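Local coordinates for protein [4Fe-4S]-dependent U34-ARNt thiolase (Methanococcus maripaludis, PDB 6SCY) that binds a [4Fe-4S] cluster and zinc and probably uses ATP to transfer sulfur to tRNA, at residues Lys5-Gly10 with Ser20-Cys25; Lys39-Asp44 with Ile206-Lys211. All coordinates share one frame; numbering follows the deposited sequence.

Contact 1. Residues Lys5-Gly10 with Ser20-Cys25. With ZN (zinc ion), chain C; SO4 (sulfate ion), chain Y; SO4 (sulfate ion), chain K.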
ATOM      1  N   LYS A   5       0.855 -33.648  13.894  1.00 77.05           N
ATOM      2  CA  LYS A   5      -0.436 -34.233  13.559  1.00 74.81           C
ATOM      3  C   LYS A   5      -1.411 -33.220  12.940  1.00 74.16           C
ATOM      4  O   LYS A   5      -1.359 -32.037  13.267  1.00 72.81           O
ATOM      5  CB  LYS A   5      -1.047 -34.963  14.765  1.00 77.15           C
ATOM      6  CG  LYS A   5      -1.300 -34.119  16.017  1.00 85.47           C
ATOM      7  CD  LYS A   5      -2.003 -34.931  17.114  1.00 92.14           C
ATOM      8  CE  LYS A   5      -1.108 -35.942  17.799  1.00101.10           C
ATOM      9  NZ  LYS A   5      -1.857 -36.766  18.783  1.00111.13           N
ATOM     10  N   CYS A   6      -2.258 -33.697  12.014  1.00 68.76           N
ATOM     11  CA  CYS A   6      -3.262 -32.922  11.281  1.00 67.48           C
ATOM     12  C   CYS A   6      -4.216 -32.178  12.225  1.00 71.59           C
ATOM     13  O   CYS A   6      -4.682 -32.764  13.200  1.00 71.20           O
ATOM     14  CB  CYS A   6      -4.022 -33.827  10.316  1.00 67.36           C
ATOM     15  SG  CYS A   6      -5.158 -32.954   9.216  1.00 70.88           S
ATOM     16  N   ARG A   7      -4.499 -30.889  11.934  1.00 67.92           N
ATOM     17  CA  ARG A   7      -5.394 -30.042  12.732  1.00 67.53           C
ATOM     18  C   ARG A   7      -6.853 -30.550  12.756  1.00 70.29           C
ATOM     19  O   ARG A   7      -7.543 -30.363  13.763  1.00 70.00           O
ATOM     20  CB  ARG A   7      -5.320 -28.573  12.262  1.00 68.94           C
ATOM     21  CG  ARG A   7      -6.052 -27.591  13.175  1.00 84.10           C
ATOM     22  CD  ARG A   7      -7.108 -26.746  12.464  1.00 98.58           C
ATOM     23  NE  ARG A   7      -8.461 -26.979  12.984  1.00105.41           N
ATOM     24  CZ  ARG A   7      -9.417 -26.056  13.056  1.00110.47           C
ATOM     25  NH1 ARG A   7      -9.183 -24.813  12.652  1.00 91.27           N
ATOM     26  NH2 ARG A   7     -10.610 -26.366  13.540  1.00 94.05           N
ATOM     27  N   LYS A   8      -7.308 -31.219  11.668  1.00 65.75           N
ATOM     28  CA  LYS A   8      -8.682 -31.714  11.537  1.00 64.76           C
ATOM     29  C   LYS A   8      -8.908 -33.182  11.931  1.00 66.80           C
ATOM     30  O   LYS A   8     -10.030 -33.516  12.319  1.00 65.80           O
ATOM     31  CB  LYS A   8      -9.215 -31.468  10.118  1.00 67.39           C
ATOM     32  CG  LYS A   8      -9.550 -30.004   9.827  1.00 87.61           C
ATOM     33  CD  LYS A   8     -10.934 -29.585  10.355  1.00101.08           C
ATOM     34  CE  LYS A   8     -11.450 -28.345   9.674  1.00113.88           C
ATOM     35  NZ  LYS A   8     -12.814 -27.983  10.135  1.00122.07           N
ATOM     36  N   CYS A   9      -7.880 -34.056  11.830  1.00 62.89           N
ATOM     37  CA  CYS A   9      -8.042 -35.481  12.149  1.00 62.32           C
ATOM     38  C   CYS A   9      -6.899 -36.098  12.992  1.00 63.12           C
ATOM     39  O   CYS A   9      -6.967 -37.279  13.320  1.00 61.91           O
ATOM     40  CB  CYS A   9      -8.288 -36.285  10.876  1.00 63.18           C
ATOM     41  SG  CYS A   9      -6.848 -36.400   9.778  1.00 67.27           S
ATOM     42  N   GLY A  10      -5.877 -35.307  13.314  1.00 58.90           N
ATOM     43  CA  GLY A  10      -4.724 -35.732  14.108  1.00 58.65           C
ATOM     44  C   GLY A  10      -3.813 -36.772  13.480  1.00 62.89           C
ATOM     45  O   GLY A  10      -3.055 -37.438  14.197  1.00 63.03           O
ATOM     46  N   SER A  20      -1.028 -19.914   9.200  1.00 80.15           N
ATOM     47  CA  SER A  20      -1.897 -20.281  10.330  1.00 79.43           C
ATOM     48  C   SER A  20      -1.180 -21.079  11.438  1.00 82.41           C
ATOM     49  O   SER A  20      -1.631 -21.074  12.587  1.00 82.10           O
ATOM     50  CB  SER A  20      -3.114 -21.064   9.841  1.00 81.85           C
ATOM     51  OG  SER A  20      -2.736 -22.298   9.255  1.00 86.60           O
ATOM     52  N   GLY A  21      -0.096 -21.766  11.071  1.00 77.99           N
ATOM     53  CA  GLY A  21       0.676 -22.616  11.971  1.00 77.34           C
ATOM     54  C   GLY A  21       0.025 -23.974  12.116  1.00 80.08           C
ATOM     55  O   GLY A  21       0.284 -24.700  13.080  1.00 79.91           O
ATOM     56  N   ASN A  22      -0.845 -24.308  11.156  1.00 75.10           N
ATOM     57  CA  ASN A  22      -1.567 -25.562  11.141  1.00 73.92           C
ATOM     58  C   ASN A  22      -0.956 -26.576  10.196  1.00 74.00           C
ATOM     59  O   ASN A  22      -0.172 -26.240   9.308  1.00 72.31           O
ATOM     60  CB  ASN A  22      -3.058 -25.339  10.864  1.00 76.72           C
ATOM     61  CG  ASN A  22      -3.865 -25.013  12.101  1.00103.29           C
ATOM     62  OD1 ASN A  22      -3.575 -25.477  13.216  1.00 94.17           O
ATOM     63  ND2 ASN A  22      -4.910 -24.219  11.927  1.00 97.96           N
ATOM     64  N   ASN A  23      -1.306 -27.833  10.427  1.00 69.19           N
ATOM     65  CA  ASN A  23      -0.831 -28.962   9.653  1.00 68.19           C
ATOM     66  C   ASN A  23      -2.013 -29.724   9.051  1.00 71.57           C
ATOM     67  O   ASN A  23      -3.017 -29.930   9.738  1.00 71.60           O
ATOM     68  CB  ASN A  23       0.022 -29.864  10.544  1.00 67.15           C
ATOM     69  CG  ASN A  23       1.251 -29.203  11.126  1.00 81.27           C
ATOM     70  OD1 ASN A  23       1.989 -28.476  10.452  1.00 75.61           O
ATOM     71  ND2 ASN A  23       1.508 -29.456  12.395  1.00 68.17           N
ATOM     72  N   TYR A  24      -1.911 -30.103   7.759  1.00 67.20           N
ATOM     73  CA  TYR A  24      -2.960 -30.830   7.036  1.00 66.52           C
ATOM     74  C   TYR A  24      -2.407 -31.966   6.194  1.00 67.41           C
ATOM     75  O   TYR A  24      -1.440 -31.776   5.453  1.00 66.10           O
ATOM     76  CB  TYR A  24      -3.770 -29.892   6.122  1.00 68.57           C
ATOM     77  CG  TYR A  24      -4.461 -28.747   6.826  1.00 71.50           C
ATOM     78  CD1 TYR A  24      -5.608 -28.960   7.583  1.00 74.03           C
ATOM     79  CD2 TYR A  24      -4.008 -27.441   6.684  1.00 72.35           C
ATOM     80  CE1 TYR A  24      -6.267 -27.904   8.211  1.00 75.72           C
ATOM     81  CE2 TYR A  24      -4.657 -26.378   7.311  1.00 73.54           C
ATOM     82  CZ  TYR A  24      -5.786 -26.615   8.075  1.00 82.71           C
ATOM     83  OH  TYR A  24      -6.432 -25.574   8.699  1.00 85.02           O
ATOM     84  N   CYS A  25      -3.054 -33.138   6.267  1.00 63.27           N
ATOM     85  CA  CYS A  25      -2.709 -34.307   5.455  1.00 62.65           C
ATOM     86  C   CYS A  25      -3.304 -34.064   4.055  1.00 66.55           C
ATOM     87  O   CYS A  25      -3.929 -33.024   3.852  1.00 66.18           O
ATOM     88  CB  CYS A  25      -3.261 -35.581   6.089  1.00 62.64           C
ATOM     89  SG  CYS A  25      -5.062 -35.597   6.263  1.00 66.37           S
TER
HETATM   90 ZN    ZN C 401      -6.431 -34.632   8.519  1.00 63.62          ZN
HETATM   91  S   SO4 Y 423     -15.162 -30.387  10.347  1.00221.84           S
HETATM   92  O1  SO4 Y 423     -14.357 -30.601   9.143  1.00221.87           O
HETATM   93  O2  SO4 Y 423     -16.414 -31.137  10.244  1.00221.72           O
HETATM   94  O3  SO4 Y 423     -14.416 -30.847  11.517  1.00221.94           O
HETATM   95  O4  SO4 Y 423     -15.456 -28.962  10.485  1.00221.71           O
HETATM   96  S   SO4 K 409      -3.870 -38.248  21.489  1.00209.51           S
HETATM   97  O1  SO4 K 409      -5.195 -38.615  20.992  1.00209.90           O
HETATM   98  O2  SO4 K 409      -2.845 -38.850  20.637  1.00209.48           O
HETATM   99  O3  SO4 K 409      -3.712 -38.736  22.860  1.00208.90           O
HETATM  100  O4  SO4 K 409      -3.730 -36.792  21.469  1.00209.84           O
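Arg7 N donates a backbone hydrogen bond of 2.8 Å to Asn23 O, tying the loop 5-10 to strand 22-24 where Cys6 and Tyr24 lie closest; the same carbonyl oxygen also receives a CA-H...O contact from Cys6. Next to this link the thiolates gather round the zinc ion. A chi1 of -173° holds Cys6 SG anti to the backbone N, where it reaches both the zinc ion, at 2.2 Å, and Cys25 N. Cys9 SG binds the metal at the same distance, and Cys28, on helix 26-41, also belongs to the site. Cys25 completes the four-cysteine set from 20-25, though its SG stands farther from zinc, at 2.8 Å in this model. Two weak N-H...S bonds point at Cys6 SG, from Lys8 N and from Cys25 N, and would be expected to temper the negative charge of the thiolate. Cys6 to Gly10, closed by the bond from Gly10 N to Cys6 O, is a zinc knuckle of the CxxC kind; the second metal-binding pair follows a short hairpin, 15-17 with 22-24, in which Gly21 and Asn22 form a G1 bulge opposite Gln17. This is the N-terminal LIM-like zinc domain of the TtuA family. Cys25 is also the N-cap of helix 26-41, its side chain capping a backbone N there. Away from the metal, the aliphatic part of Arg7 crosses the Asn22 amide: Arg7 CG lies 3.3 Å from Asn22 OD1, and Arg7 CD lies 3.4 Å from Asn22 ND2. The guanidinium and amide planes are turned 58° apart. Lys8 CG meets the edge of the Tyr24 ring at CE1, 4.2 Å away, while Phe29 and Glu32 of helix 26-41 touch the same tyrosine. Beyond CG the Lys8 chain leads outward, and its NZ reaches a sulfate ion.

Contact 2. Residues Lys39-Asp44 with Ile206-Lys211. With SO4 (sulfate ion), chain P; SO4 (sulfate ion), chain X.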
ATOM      1  N   LYS A  39     -16.272 -20.691  -0.210  1.00 57.91           N
ATOM      2  CA  LYS A  39     -16.467 -19.465   0.563  1.00 57.93           C
ATOM      3  C   LYS A  39     -16.219 -18.236  -0.321  1.00 61.49           C
ATOM      4  O   LYS A  39     -16.987 -17.280  -0.233  1.00 61.31           O
ATOM      5  CB  LYS A  39     -15.528 -19.451   1.789  1.00 60.74           C
ATOM      6  CG  LYS A  39     -15.984 -18.535   2.914  1.00 79.06           C
ATOM      7  CD  LYS A  39     -15.238 -18.815   4.214  1.00 92.06           C
ATOM      8  CE  LYS A  39     -15.964 -18.264   5.416  1.00107.15           C
ATOM      9  NZ  LYS A  39     -15.235 -18.553   6.680  1.00117.14           N
ATOM     10  N   THR A  40     -15.155 -18.264  -1.169  1.00 57.51           N
ATOM     11  CA  THR A  40     -14.785 -17.163  -2.077  1.00 57.03           C
ATOM     12  C   THR A  40     -15.881 -16.884  -3.129  1.00 61.63           C
ATOM     13  O   THR A  40     -16.218 -15.720  -3.363  1.00 61.41           O
ATOM     14  CB  THR A  40     -13.389 -17.385  -2.719  1.00 59.54           C
ATOM     15  OG1 THR A  40     -12.431 -17.713  -1.719  1.00 58.91           O
ATOM     16  CG2 THR A  40     -12.883 -16.161  -3.445  1.00 56.97           C
ATOM     17  N   LEU A  41     -16.437 -17.948  -3.743  1.00 58.09           N
ATOM     18  CA  LEU A  41     -17.466 -17.859  -4.781  1.00 57.64           C
ATOM     19  C   LEU A  41     -18.856 -17.491  -4.253  1.00 64.76           C
ATOM     20  O   LEU A  41     -19.506 -16.619  -4.828  1.00 64.93           O
ATOM     21  CB  LEU A  41     -17.528 -19.147  -5.604  1.00 57.03           C
ATOM     22  CG  LEU A  41     -16.258 -19.553  -6.318  1.00 61.28           C
ATOM     23  CD1 LEU A  41     -16.290 -21.011  -6.659  1.00 61.41           C
ATOM     24  CD2 LEU A  41     -16.042 -18.730  -7.569  1.00 64.41           C
ATOM     25  N   GLY A  42     -19.305 -18.163  -3.191  1.00 62.81           N
ATOM     26  CA  GLY A  42     -20.610 -17.919  -2.584  1.00 63.40           C
ATOM     27  C   GLY A  42     -21.761 -18.673  -3.221  1.00 69.47           C
ATOM     28  O   GLY A  42     -21.586 -19.339  -4.247  1.00 69.06           O
ATOM     29  N   ARG A  43     -22.960 -18.554  -2.607  1.00 67.76           N
ATOM     30  CA  ARG A  43     -24.211 -19.200  -3.036  1.00 68.15           C
ATOM     31  C   ARG A  43     -24.693 -18.732  -4.406  1.00 71.50           C
ATOM     32  O   ARG A  43     -25.343 -19.500  -5.113  1.00 70.79           O
ATOM     33  CB  ARG A  43     -25.334 -18.968  -2.006  1.00 70.42           C
ATOM     34  CG  ARG A  43     -25.234 -19.828  -0.746  1.00 87.14           C
ATOM     35  CD  ARG A  43     -26.523 -19.838   0.079  1.00103.14           C
ATOM     36  NE  ARG A  43     -26.893 -18.508   0.576  1.00119.16           N
ATOM     37  CZ  ARG A  43     -26.479 -17.987   1.728  1.00138.54           C
ATOM     38  NH1 ARG A  43     -25.674 -18.678   2.527  1.00126.41           N
ATOM     39  NH2 ARG A  43     -26.865 -16.769   2.089  1.00128.86           N
ATOM     40  N   ASP A  44     -24.401 -17.470  -4.760  1.00 68.21           N
ATOM     41  CA  ASP A  44     -24.818 -16.840  -6.019  1.00 68.25           C
ATOM     42  C   ASP A  44     -24.097 -17.434  -7.229  1.00 69.30           C
ATOM     43  O   ASP A  44     -24.671 -17.486  -8.321  1.00 69.41           O
ATOM     44  CB  ASP A  44     -24.620 -15.315  -5.962  1.00 71.05           C
ATOM     45  CG  ASP A  44     -25.363 -14.650  -4.816  1.00 88.14           C
ATOM     46  OD1 ASP A  44     -26.597 -14.462  -4.937  1.00 88.46           O
ATOM     47  OD2 ASP A  44     -24.712 -14.327  -3.793  1.00 98.84           O
ATOM     48  N   ILE A 206     -15.080 -13.493 -11.929  1.00 57.02           N
ATOM     49  CA  ILE A 206     -14.941 -14.204 -10.652  1.00 54.99           C
ATOM     50  C   ILE A 206     -13.553 -14.852 -10.577  1.00 55.85           C
ATOM     51  O   ILE A 206     -13.028 -15.277 -11.604  1.00 55.58           O
ATOM     52  CB  ILE A 206     -16.105 -15.206 -10.349  1.00 57.73           C
ATOM     53  CG1 ILE A 206     -16.333 -16.218 -11.502  1.00 58.25           C
ATOM     54  CG2 ILE A 206     -17.388 -14.455 -10.018  1.00 57.84           C
ATOM     55  CD1 ILE A 206     -16.869 -17.597 -11.111  1.00 61.40           C
ATOM     56  N   LYS A 207     -12.937 -14.882  -9.386  1.00 49.57           N
ATOM     57  CA  LYS A 207     -11.617 -15.488  -9.178  1.00 47.79           C
ATOM     58  C   LYS A 207     -11.746 -16.539  -8.076  1.00 50.29           C
ATOM     59  O   LYS A 207     -11.701 -16.189  -6.893  1.00 50.95           O
ATOM     60  CB  LYS A 207     -10.550 -14.438  -8.824  1.00 49.28           C
ATOM     61  CG  LYS A 207     -10.138 -13.565  -9.993  1.00 58.48           C
ATOM     62  CD  LYS A 207      -9.963 -12.119  -9.562  1.00 65.23           C
ATOM     63  CE  LYS A 207     -10.271 -11.158 -10.682  1.00 74.73           C
ATOM     64  NZ  LYS A 207     -11.714 -11.171 -11.059  1.00 82.50           N
ATOM     65  N   PRO A 208     -11.981 -17.825  -8.423  1.00 43.86           N
ATOM     66  CA  PRO A 208     -12.136 -18.839  -7.372  1.00 42.37           C
ATOM     67  C   PRO A 208     -10.882 -19.023  -6.524  1.00 43.56           C
ATOM     68  O   PRO A 208     -10.999 -19.231  -5.327  1.00 43.32           O
ATOM     69  CB  PRO A 208     -12.506 -20.110  -8.150  1.00 44.29           C
ATOM     70  CG  PRO A 208     -12.948 -19.634  -9.505  1.00 48.86           C
ATOM     71  CD  PRO A 208     -12.113 -18.426  -9.765  1.00 44.74           C
ATOM     72  N   LEU A 209      -9.696 -18.884  -7.126  1.00 38.99           N
ATOM     73  CA  LEU A 209      -8.413 -19.075  -6.442  1.00 38.54           C
ATOM     74  C   LEU A 209      -7.887 -17.841  -5.678  1.00 43.83           C
ATOM     75  O   LEU A 209      -6.809 -17.916  -5.085  1.00 43.69           O
ATOM     76  CB  LEU A 209      -7.349 -19.588  -7.444  1.00 37.81           C
ATOM     77  CG  LEU A 209      -7.607 -20.950  -8.139  1.00 40.79           C
ATOM     78  CD1 LEU A 209      -6.539 -21.248  -9.131  1.00 40.27           C
ATOM     79  CD2 LEU A 209      -7.619 -22.081  -7.156  1.00 42.81           C
ATOM     80  N   GLU A 210      -8.655 -16.730  -5.673  1.00 41.21           N
ATOM     81  CA  GLU A 210      -8.347 -15.416  -5.085  1.00 41.13           C
ATOM     82  C   GLU A 210      -7.727 -15.424  -3.669  1.00 46.01           C
ATOM     83  O   GLU A 210      -6.992 -14.500  -3.316  1.00 44.86           O
ATOM     84  CB  GLU A 210      -9.616 -14.556  -5.084  1.00 42.76           C
ATOM     85  CG  GLU A 210      -9.375 -13.057  -5.115  1.00 58.32           C
ATOM     86  CD  GLU A 210     -10.624 -12.201  -4.991  1.00 89.82           C
ATOM     87  OE1 GLU A 210     -10.488 -11.010  -4.625  1.00 95.36           O
ATOM     88  OE2 GLU A 210     -11.736 -12.714  -5.257  1.00 80.58           O
ATOM     89  N   LYS A 211      -8.046 -16.437  -2.861  1.00 44.01           N
ATOM     90  CA  LYS A 211      -7.582 -16.528  -1.477  1.00 44.40           C
ATOM     91  C   LYS A 211      -6.682 -17.740  -1.196  1.00 47.53           C
ATOM     92  O   LYS A 211      -6.363 -18.012  -0.031  1.00 47.90           O
ATOM     93  CB  LYS A 211      -8.786 -16.490  -0.506  1.00 47.61           C
ATOM     94  CG  LYS A 211      -9.660 -15.230  -0.583  1.00 65.22           C
ATOM     95  CD  LYS A 211      -9.045 -14.037   0.140  1.00 74.10           C
ATOM     96  CE  LYS A 211      -9.678 -12.732  -0.277  1.00 85.16           C
ATOM     97  NZ  LYS A 211      -9.147 -12.253  -1.584  1.00 96.51           N
TER
HETATM   98  S   SO4 P 414     -22.280 -16.963   0.609  1.00180.13           S
HETATM   99  O1  SO4 P 414     -22.983 -16.253  -0.463  1.00179.85           O
HETATM  100  O2  SO4 P 414     -22.278 -18.396   0.324  1.00180.13           O
HETATM  101  O3  SO4 P 414     -20.901 -16.487   0.697  1.00180.07           O
HETATM  102  O4  SO4 P 414     -22.960 -16.727   1.881  1.00180.39           O
HETATM  103  S   SO4 X 422     -23.827 -15.186   5.286  1.00193.81           S
HETATM  104  O1  SO4 X 422     -24.881 -15.808   4.485  1.00194.00           O
HETATM  105  O2  SO4 X 422     -23.742 -15.865   6.576  1.00193.58           O
HETATM  106  O3  SO4 X 422     -22.551 -15.311   4.585  1.00193.93           O
HETATM  107  O4  SO4 X 422     -24.131 -13.769   5.492  1.00193.68           O
HETATM  108  O   HOH W   1     -10.076 -18.351  -2.961  1.00 39.18           O
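In the PP-loop domain, the turn that follows strand 204-206 receives the last turn of helix 26-41, with Thr40 and Leu41 set against Ile206-Lys211. Leu41 CD2 meets two partners: Ile206 CD1 at 3.8 Å, the two side chains crossing at about a right angle, and Pro208 CG, also at 3.8 Å. Met65 and Leu69 of helix 60-75 pack on Pro208 as well, so the proline is shared between two helices. Thr40 meets the type I turn Lys207-Glu210 with its methyl, CG2 lying 3.6 Å from Lys207 O and 4.0 Å from Glu210 CB. Its hydroxyl, hydrogen-bonded to Lys36 O within the helix, also works through water: one molecule donates to Thr40 OG1 at 2.7 Å and to Pro208 O, and accepts from Lys211 N. An alanine here would probably leave that water without its link to the helix and open a small gap against Lys207 O and Glu210 CB. Lys211 NZ pairs with Glu210 and with Glu267 of helix 258-270. The side chain of Pro208 lies about 5 Å from that of Gly168, a residue predicted to bind ATP, and strand 204-206 ends a parallel sheet of order 3-2-1-4-5, the Rossmann-like HUP fold.

Overall arrangement
From the N terminus the chain first passes the knuckle 5-10, runs out along strand 15-17 and comes back through 20-25, which holds strand 22-24, so contact 1 closes a loop of nine intervening residues. Helix 26-41 then leads from this zinc domain to the PP-loop domain, where its C-terminal end enters contact 2. That contact closes only after 161 further residues, which include most of the parallel sheet, at the loop beyond strand 204-206. The two loops follow each other in series, neither nesting nor crossing. The centres of contacts 1 and 2 are about 24 Å apart and their nearest atoms about 10 Å, so the two do not touch; helix 26-41 spans the distance between them.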